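Local coordinates for DNA repair protein XRCC1 (Mus musculus, PDB 3PC6) that acts as a scaffold in DNA single-strand break repair, assembling repair protein complexes and binding poly-ADP-ribose chains, here represented by its second BRCT domain, at residues F14-F19 with V49-E54; E44-V49 with P67-V72. One frame throughout, in Å; residues are numbered along the deposited sequence.

Interaction 1 of 2, residues F14-F19 with V49-E54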
ATOM      1  N   PHE B  14       7.484  -9.745   1.825  1.00 13.08           N
ATOM      2  CA  PHE B  14       7.374  -9.580   3.268  1.00 14.86           C
ATOM      3  C   PHE B  14       8.428  -8.556   3.700  1.00 16.29           C
ATOM      4  O   PHE B  14       9.605  -8.700   3.382  1.00 15.12           O
ATOM      5  CB  PHE B  14       7.614 -10.911   3.976  1.00 15.09           C
ATOM      6  CG  PHE B  14       7.559 -10.820   5.470  1.00 15.05           C
ATOM      7  CD1 PHE B  14       6.346 -10.865   6.137  1.00 20.31           C
ATOM      8  CD2 PHE B  14       8.727 -10.708   6.215  1.00 16.55           C
ATOM      9  CE1 PHE B  14       6.299 -10.787   7.527  1.00 19.74           C
ATOM     10  CE2 PHE B  14       8.690 -10.625   7.595  1.00 18.32           C
ATOM     11  CZ  PHE B  14       7.469 -10.660   8.253  1.00 23.10           C
ATOM     12  N   LEU B  15       8.008  -7.504   4.393  1.00 15.11           N
ATOM     13  CA  LEU B  15       8.956  -6.493   4.844  1.00 12.98           C
ATOM     14  C   LEU B  15       9.446  -6.882   6.234  1.00 17.21           C
ATOM     15  O   LEU B  15       8.693  -6.889   7.213  1.00 16.46           O
ATOM     16  CB  LEU B  15       8.321  -5.087   4.830  1.00 12.25           C
ATOM     17  CG  LEU B  15       7.773  -4.642   3.457  1.00 14.71           C
ATOM     18  CD1 LEU B  15       7.209  -3.204   3.519  1.00 16.14           C
ATOM     19  CD2 LEU B  15       8.821  -4.749   2.347  1.00 18.42           C
ATOM     20  N   TYR B  16      10.710  -7.254   6.319  1.00 14.19           N
ATOM     21  CA  TYR B  16      11.234  -7.759   7.580  1.00 14.26           C
ATOM     22  C   TYR B  16      11.797  -6.621   8.421  1.00 21.77           C
ATOM     23  O   TYR B  16      12.673  -5.893   7.974  1.00 15.16           O
ATOM     24  CB  TYR B  16      12.305  -8.818   7.311  1.00 15.40           C
ATOM     25  CG  TYR B  16      13.058  -9.243   8.549  1.00 18.46           C
ATOM     26  CD1 TYR B  16      12.685 -10.373   9.260  1.00 17.27           C
ATOM     27  CD2 TYR B  16      14.137  -8.501   9.012  1.00 21.17           C
ATOM     28  CE1 TYR B  16      13.376 -10.758  10.404  1.00 21.27           C
ATOM     29  CE2 TYR B  16      14.832  -8.872  10.157  1.00 26.89           C
ATOM     30  CZ  TYR B  16      14.449  -9.999  10.845  1.00 26.37           C
ATOM     31  OH  TYR B  16      15.145 -10.366  11.978  1.00 27.62           O
ATOM     32  N   GLY B  17      11.266  -6.456   9.627  1.00 20.76           N
ATOM     33  CA  GLY B  17      11.864  -5.574  10.607  1.00 21.63           C
ATOM     34  C   GLY B  17      11.757  -4.089  10.355  1.00 15.20           C
ATOM     35  O   GLY B  17      10.836  -3.606   9.674  1.00 18.08           O
ATOM     36  N   GLU B  18      12.728  -3.358  10.907  1.00 20.08           N
ATOM     37  CA  GLU B  18      12.698  -1.904  10.918  1.00 16.97           C
ATOM     38  C   GLU B  18      13.543  -1.260   9.824  1.00 15.26           C
ATOM     39  O   GLU B  18      14.570  -1.798   9.399  1.00 18.81           O
ATOM     40  CB  GLU B  18      13.119  -1.382  12.294  1.00 25.14           C
ATOM     41  CG  GLU B  18      12.180  -1.821  13.401  1.00 31.89           C
ATOM     42  CD  GLU B  18      12.572  -1.272  14.759  1.00 50.04           C
ATOM     43  OE1 GLU B  18      13.786  -1.106  15.008  1.00 48.94           O
ATOM     44  OE2 GLU B  18      11.663  -1.014  15.577  1.00 40.30           O
ATOM     45  N   PHE B  19      13.072  -0.109   9.373  1.00 14.51           N
ATOM     46  CA  PHE B  19      13.709   0.679   8.340  1.00 21.82           C
ATOM     47  C   PHE B  19      13.773   2.117   8.843  1.00 25.12           C
ATOM     48  O   PHE B  19      12.927   2.540   9.640  1.00 21.29           O
ATOM     49  CB  PHE B  19      12.900   0.599   7.042  1.00 18.00           C
ATOM     50  CG  PHE B  19      12.788  -0.803   6.488  1.00 17.22           C
ATOM     51  CD1 PHE B  19      11.774  -1.647   6.909  1.00 14.94           C
ATOM     52  CD2 PHE B  19      13.720  -1.280   5.576  1.00 14.92           C
ATOM     53  CE1 PHE B  19      11.683  -2.954   6.418  1.00 14.75           C
ATOM     54  CE2 PHE B  19      13.637  -2.570   5.082  1.00 16.90           C
ATOM     55  CZ  PHE B  19      12.617  -3.409   5.506  1.00 12.45           C
ATOM     56  N   VAL B  49      11.826 -11.509   0.837  1.00 12.60           N
ATOM     57  CA  VAL B  49      11.964 -10.936   2.176  1.00 10.37           C
ATOM     58  C   VAL B  49      12.884  -9.722   2.066  1.00 12.52           C
ATOM     59  O   VAL B  49      14.064  -9.857   1.710  1.00 13.76           O
ATOM     60  CB  VAL B  49      12.563 -11.977   3.134  1.00 13.83           C
ATOM     61  CG1 VAL B  49      12.828 -11.372   4.513  1.00 14.90           C
ATOM     62  CG2 VAL B  49      11.634 -13.189   3.230  1.00 19.11           C
ATOM     63  N   ILE B  50      12.335  -8.539   2.321  1.00 11.19           N
ATOM     64  CA  ILE B  50      13.098  -7.298   2.228  1.00 12.86           C
ATOM     65  C   ILE B  50      13.601  -6.922   3.609  1.00 15.74           C
ATOM     66  O   ILE B  50      12.814  -6.823   4.547  1.00 12.16           O
ATOM     67  CB  ILE B  50      12.246  -6.139   1.686  1.00 14.77           C
ATOM     68  CG1 ILE B  50      11.530  -6.546   0.393  1.00 18.04           C
ATOM     69  CG2 ILE B  50      13.099  -4.886   1.513  1.00 11.33           C
ATOM     70  CD1 ILE B  50      12.448  -6.992  -0.758  1.00 13.42           C
ATOM     71  N   THR B  51      14.911  -6.736   3.738  1.00 13.53           N
ATOM     72  CA  THR B  51      15.513  -6.466   5.041  1.00 13.90           C
ATOM     73  C   THR B  51      16.688  -5.490   4.964  1.00 14.15           C
ATOM     74  O   THR B  51      17.534  -5.601   4.081  1.00 15.67           O
ATOM     75  CB  THR B  51      15.987  -7.766   5.727  1.00 12.91           C
ATOM     76  OG1 THR B  51      16.736  -7.443   6.906  1.00 17.13           O
ATOM     77  CG2 THR B  51      16.859  -8.601   4.788  1.00 14.64           C
ATOM     78  N   ALA B  52      16.735  -4.544   5.898  1.00 13.41           N
ATOM     79  CA  ALA B  52      17.881  -3.640   6.018  1.00 15.40           C
ATOM     80  C   ALA B  52      18.860  -4.106   7.120  1.00 24.15           C
ATOM     81  O   ALA B  52      19.885  -3.466   7.366  1.00 21.69           O
ATOM     82  CB  ALA B  52      17.389  -2.212   6.311  1.00 14.83           C
ATOM     83  N   GLN B  53      18.530  -5.226   7.761  0.60 20.58           N
ATOM     84  CA  GLN B  53      19.250  -5.711   8.940  0.60 23.13           C
ATOM     85  C   GLN B  53      20.296  -6.776   8.596  0.60 26.72           C
ATOM     86  O   GLN B  53      20.371  -7.236   7.461  0.60 20.09           O
ATOM     87  CB  GLN B  53      18.247  -6.306   9.938  0.60 23.71           C
ATOM     88  CG  GLN B  53      17.029  -5.422  10.215  0.60 24.32           C
ATOM     89  CD  GLN B  53      17.341  -4.238  11.113  0.60 27.70           C
ATOM     90  OE1 GLN B  53      16.917  -3.110  10.846  0.60 35.00           O
ATOM     91  NE2 GLN B  53      18.079  -4.488  12.187  0.60 29.96           N
ATOM     92  N   GLU B  54      21.098  -7.163   9.588  1.00 25.46           N
ATOM     93  CA  GLU B  54      22.003  -8.300   9.445  1.00 31.75           C
ATOM     94  C   GLU B  54      21.166  -9.558   9.219  1.00 24.06           C
ATOM     95  O   GLU B  54      20.026  -9.629   9.675  1.00 22.04           O
ATOM     96  CB  GLU B  54      22.863  -8.472  10.711  1.00 32.56           C
TER
HETATM   97  O   HOH W   1      14.861  -4.427   8.149  1.00 14.43           O
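L15 and I50 lie side by side on one face of a parallel strand pair, and their meeting is the tight, apolar part of the contact. CD2 of L15 rests 3.8 Å from CB of I50, while L27 and I28 of helix 23-33 pack on L15, and W76 and I77 of helix 75-83 on I50. Two backbone bonds flank I50: its N donates to F14 O at 2.9 Å, and its O accepts from Y16 N at 2.8 Å. On the other face Y16 has CG anti to the backbone N (chi1 171°), which turns the ring toward T51, and the two side chains lie side by side. Y16 CB is 3.8 Å from V49 CG1, and the tyrosine hydroxyl is hydrogen-bonded to D56. Beyond these pairs the strands part, and F19 fills the widening interval. F19 CZ meets I50 O at the ring edge, in plane, at 3.6 Å, and F19 CD2 lies 3.9 Å from A52 CB. An alanine in place of F19 would probably open a gap beside A52 and the I50 carbonyl. The loose end is polar and wetter: one water, lying over a face of the F19 ring, gives hydrogens to Y16 O and E18 O and accepts from A52 N at 2.9 Å, replacing direct strand pairing. Nearby, T51 OG1 accepts from Q53 N at 3.0 Å, closing an ST turn. Adjacent parallel strands with helices packed over them, as here, are characteristic of the central sheet of the BRCT fold.

Interaction 2 of 2, residues E44-V49 with P67-V72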
ATOM      1  N   GLU B  44       3.423 -19.329   2.931  1.00 31.71           N
ATOM      2  CA  GLU B  44       3.862 -20.082   1.762  1.00 35.93           C
ATOM      3  C   GLU B  44       3.934 -19.220   0.515  1.00 30.05           C
ATOM      4  O   GLU B  44       4.668 -19.540  -0.422  1.00 32.05           O
ATOM      5  CB  GLU B  44       2.924 -21.272   1.508  1.00 41.68           C
ATOM      6  N   ARG B  45       3.171 -18.129   0.506  1.00 25.54           N
ATOM      7  CA  ARG B  45       3.077 -17.262  -0.668  1.00 27.17           C
ATOM      8  C   ARG B  45       4.243 -16.284  -0.800  1.00 26.05           C
ATOM      9  O   ARG B  45       4.480 -15.747  -1.882  1.00 27.30           O
ATOM     10  CB  ARG B  45       1.746 -16.490  -0.681  1.00 30.62           C
ATOM     11  CG  ARG B  45       0.507 -17.378  -0.689  1.00 38.06           C
ATOM     12  CD  ARG B  45      -0.753 -16.592  -1.046  1.00 40.70           C
ATOM     13  NE  ARG B  45      -1.008 -15.485  -0.122  1.00 45.15           N
ATOM     14  CZ  ARG B  45      -1.514 -15.632   1.101  1.00 52.83           C
ATOM     15  NH1 ARG B  45      -1.811 -16.841   1.560  1.00 52.51           N
ATOM     16  NH2 ARG B  45      -1.716 -14.569   1.870  1.00 60.16           N
ATOM     17  N   VAL B  46       4.956 -16.038   0.296  1.00 24.94           N
ATOM     18  CA  VAL B  46       6.081 -15.099   0.273  1.00 23.13           C
ATOM     19  C   VAL B  46       7.209 -15.553  -0.673  1.00 19.81           C
ATOM     20  O   VAL B  46       7.623 -16.712  -0.655  1.00 19.22           O
ATOM     21  CB  VAL B  46       6.644 -14.855   1.692  1.00 17.76           C
ATOM     22  CG1 VAL B  46       7.893 -13.965   1.642  1.00 19.61           C
ATOM     23  CG2 VAL B  46       5.570 -14.236   2.586  1.00 17.32           C
ATOM     24  N   GLN B  47       7.689 -14.623  -1.497  1.00 18.16           N
ATOM     25  CA  GLN B  47       8.783 -14.880  -2.413  1.00 18.87           C
ATOM     26  C   GLN B  47      10.021 -14.021  -2.118  1.00 18.95           C
ATOM     27  O   GLN B  47      11.153 -14.476  -2.313  1.00 14.81           O
ATOM     28  CB  GLN B  47       8.308 -14.677  -3.852  1.00 22.19           C
ATOM     29  CG  GLN B  47       7.145 -15.596  -4.223  1.00 36.51           C
ATOM     30  CD  GLN B  47       6.446 -15.181  -5.509  1.00 40.11           C
ATOM     31  OE1 GLN B  47       6.298 -13.995  -5.788  1.00 28.42           O
ATOM     32  NE2 GLN B  47       6.008 -16.161  -6.292  1.00 50.24           N
ATOM     33  N   PHE B  48       9.798 -12.790  -1.648  1.00 15.96           N
ATOM     34  CA  PHE B  48      10.878 -11.852  -1.351  1.00 14.57           C
ATOM     35  C   PHE B  48      10.770 -11.304   0.066  1.00 15.52           C
ATOM     36  O   PHE B  48       9.758 -10.725   0.439  1.00 16.43           O
ATOM     37  CB  PHE B  48      10.880 -10.682  -2.345  1.00 14.01           C
ATOM     38  CG  PHE B  48      10.998 -11.126  -3.763  1.00 15.28           C
ATOM     39  CD1 PHE B  48       9.868 -11.307  -4.540  1.00 18.57           C
ATOM     40  CD2 PHE B  48      12.245 -11.441  -4.301  1.00 15.28           C
ATOM     41  CE1 PHE B  48       9.972 -11.764  -5.851  1.00 24.71           C
ATOM     42  CE2 PHE B  48      12.360 -11.895  -5.619  1.00 27.86           C
ATOM     43  CZ  PHE B  48      11.221 -12.062  -6.391  1.00 23.72           C
ATOM     44  N   VAL B  49      11.826 -11.509   0.837  1.00 12.60           N
ATOM     45  CA  VAL B  49      11.964 -10.936   2.176  1.00 10.37           C
ATOM     46  C   VAL B  49      12.884  -9.722   2.066  1.00 12.52           C
ATOM     47  O   VAL B  49      14.064  -9.857   1.710  1.00 13.76           O
ATOM     48  CB  VAL B  49      12.563 -11.977   3.134  1.00 13.83           C
ATOM     49  CG1 VAL B  49      12.828 -11.372   4.513  1.00 14.90           C
ATOM     50  CG2 VAL B  49      11.634 -13.189   3.230  1.00 19.11           C
ATOM     51  N   PRO B  67      11.559 -23.065   0.440  0.50 22.79           N
ATOM     52  CA  PRO B  67      12.904 -23.063  -0.150  0.50 22.95           C
ATOM     53  C   PRO B  67      13.097 -22.096  -1.323  0.50 22.81           C
ATOM     54  O   PRO B  67      14.226 -21.918  -1.772  0.50 23.61           O
ATOM     55  CB  PRO B  67      13.086 -24.518  -0.604  0.50 29.61           C
ATOM     56  CG  PRO B  67      12.176 -25.304   0.297  0.50 20.61           C
ATOM     57  CD  PRO B  67      10.983 -24.420   0.501  0.50 27.67           C
ATOM     58  N   SER B  68      12.029 -21.473  -1.806  1.00 21.96           N
ATOM     59  CA  SER B  68      12.157 -20.530  -2.922  1.00 25.90           C
ATOM     60  C   SER B  68      12.448 -19.082  -2.489  1.00 18.83           C
ATOM     61  O   SER B  68      12.661 -18.209  -3.324  1.00 20.64           O
ATOM     62  CB  SER B  68      10.909 -20.567  -3.806  1.00 27.16           C
ATOM     63  OG  SER B  68       9.783 -20.059  -3.118  1.00 38.41           O
ATOM     64  N   LEU B  69      12.454 -18.832  -1.186  1.00 18.77           N
ATOM     65  CA  LEU B  69      12.614 -17.474  -0.660  1.00 14.21           C
ATOM     66  C   LEU B  69      13.877 -16.793  -1.165  1.00 19.57           C
ATOM     67  O   LEU B  69      14.935 -17.420  -1.276  1.00 20.08           O
ATOM     68  CB  LEU B  69      12.672 -17.506   0.875  1.00 15.07           C
ATOM     69  CG  LEU B  69      11.381 -17.664   1.664  1.00 22.09           C
ATOM     70  CD1 LEU B  69      11.701 -17.743   3.153  1.00 16.39           C
ATOM     71  CD2 LEU B  69      10.441 -16.485   1.373  1.00 20.72           C
ATOM     72  N   ALA B  70      13.761 -15.504  -1.456  1.00 13.90           N
ATOM     73  CA  ALA B  70      14.915 -14.667  -1.762  1.00 16.01           C
ATOM     74  C   ALA B  70      14.969 -13.540  -0.745  1.00 20.57           C
ATOM     75  O   ALA B  70      13.941 -12.933  -0.437  1.00 15.37           O
ATOM     76  CB  ALA B  70      14.794 -14.093  -3.151  1.00 13.57           C
ATOM     77  N   PHE B  71      16.162 -13.258  -0.236  1.00 14.55           N
ATOM     78  CA  PHE B  71      16.354 -12.184   0.746  1.00 15.54           C
ATOM     79  C   PHE B  71      17.067 -11.024   0.067  1.00 12.78           C
ATOM     80  O   PHE B  71      18.106 -11.225  -0.578  1.00 15.50           O
ATOM     81  CB  PHE B  71      17.160 -12.724   1.931  1.00 13.77           C
ATOM     82  CG  PHE B  71      16.506 -13.914   2.589  1.00 13.65           C
ATOM     83  CD1 PHE B  71      16.691 -15.187   2.089  1.00 17.33           C
ATOM     84  CD2 PHE B  71      15.650 -13.738   3.668  1.00 17.68           C
ATOM     85  CE1 PHE B  71      16.067 -16.276   2.676  1.00 20.35           C
ATOM     86  CE2 PHE B  71      15.014 -14.819   4.254  1.00 16.03           C
ATOM     87  CZ  PHE B  71      15.225 -16.089   3.752  1.00 17.15           C
ATOM     88  N   VAL B  72      16.506  -9.821   0.188  1.00 12.07           N
ATOM     89  CA  VAL B  72      16.955  -8.689  -0.624  1.00 13.61           C
ATOM     90  C   VAL B  72      16.977  -7.377   0.153  1.00 14.72           C
ATOM     91  O   VAL B  72      16.143  -7.165   1.031  1.00 12.44           O
ATOM     92  CB  VAL B  72      16.016  -8.477  -1.820  1.00 14.89           C
ATOM     93  CG1 VAL B  72      16.683  -7.596  -2.880  1.00 12.01           C
ATOM     94  CG2 VAL B  72      15.579  -9.804  -2.397  1.00 16.15           C
TER
HETATM   95  O   HOH W   2      11.692 -15.917  -4.488  1.00 22.74           O
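F71 lies alongside V49, the two side chains pointing the same way, and the ring meets the valine obliquely, with F71 CD2 3.6 Å from V49 CB. V49 CG2 touches both F71 CE2 and L69 CD2, and L69 CD2 also lies 3.6 Å from V46 CG1; the leucine crosses both valines at a slant. On the reverse face F48 and V72 run side by side, V72 CG2 reaching the edge of the phenylalanine ring near its plane, while A70 CB approaches F48 CD2 obliquely at 3.9 Å. The backbone keeps these groups in step: V49 is gripped twice, its N donating to A70 O and its O accepting from V72 N, both at 2.9 Å. At the entrance to the pair, A70 N donates to Q47 O, the donor tilted 25° from the carbonyl plane, and a water bridges that same oxygen to S68 O. The strands belong to a beta-alpha-beta unit whose helix, 59-65, covers the V49 and F71 face through F59 and L63, with A62 and L63 touching L69; the F48 face meets W76 of helix 75-83 and F13 of strand 12-16.

In the fold
Interactions 1 and 2 are successive seams of one parallel sheet, ordered 37-38, 12-16, 48-51, 70-72, and their centres lie 12 Å apart. Strand 48-51 serves both, and V49 belongs to each, with interaction 1 on its 12-16 side and interaction 2 on its 70-72 side. Along the chain their segments alternate: 14-19, 44-49, 49-54, then 67-72. Connections spanning helices 23-33 and 59-65 separate the paired strands. Probable hydrogen bonds from F14 N to F48 O and from T51 N to V72 O carry the pairing beyond each contact. Together they join three of the four strands of the BRCT domain's central sheet, illustrating how one inner strand can unite sequence-distant segments.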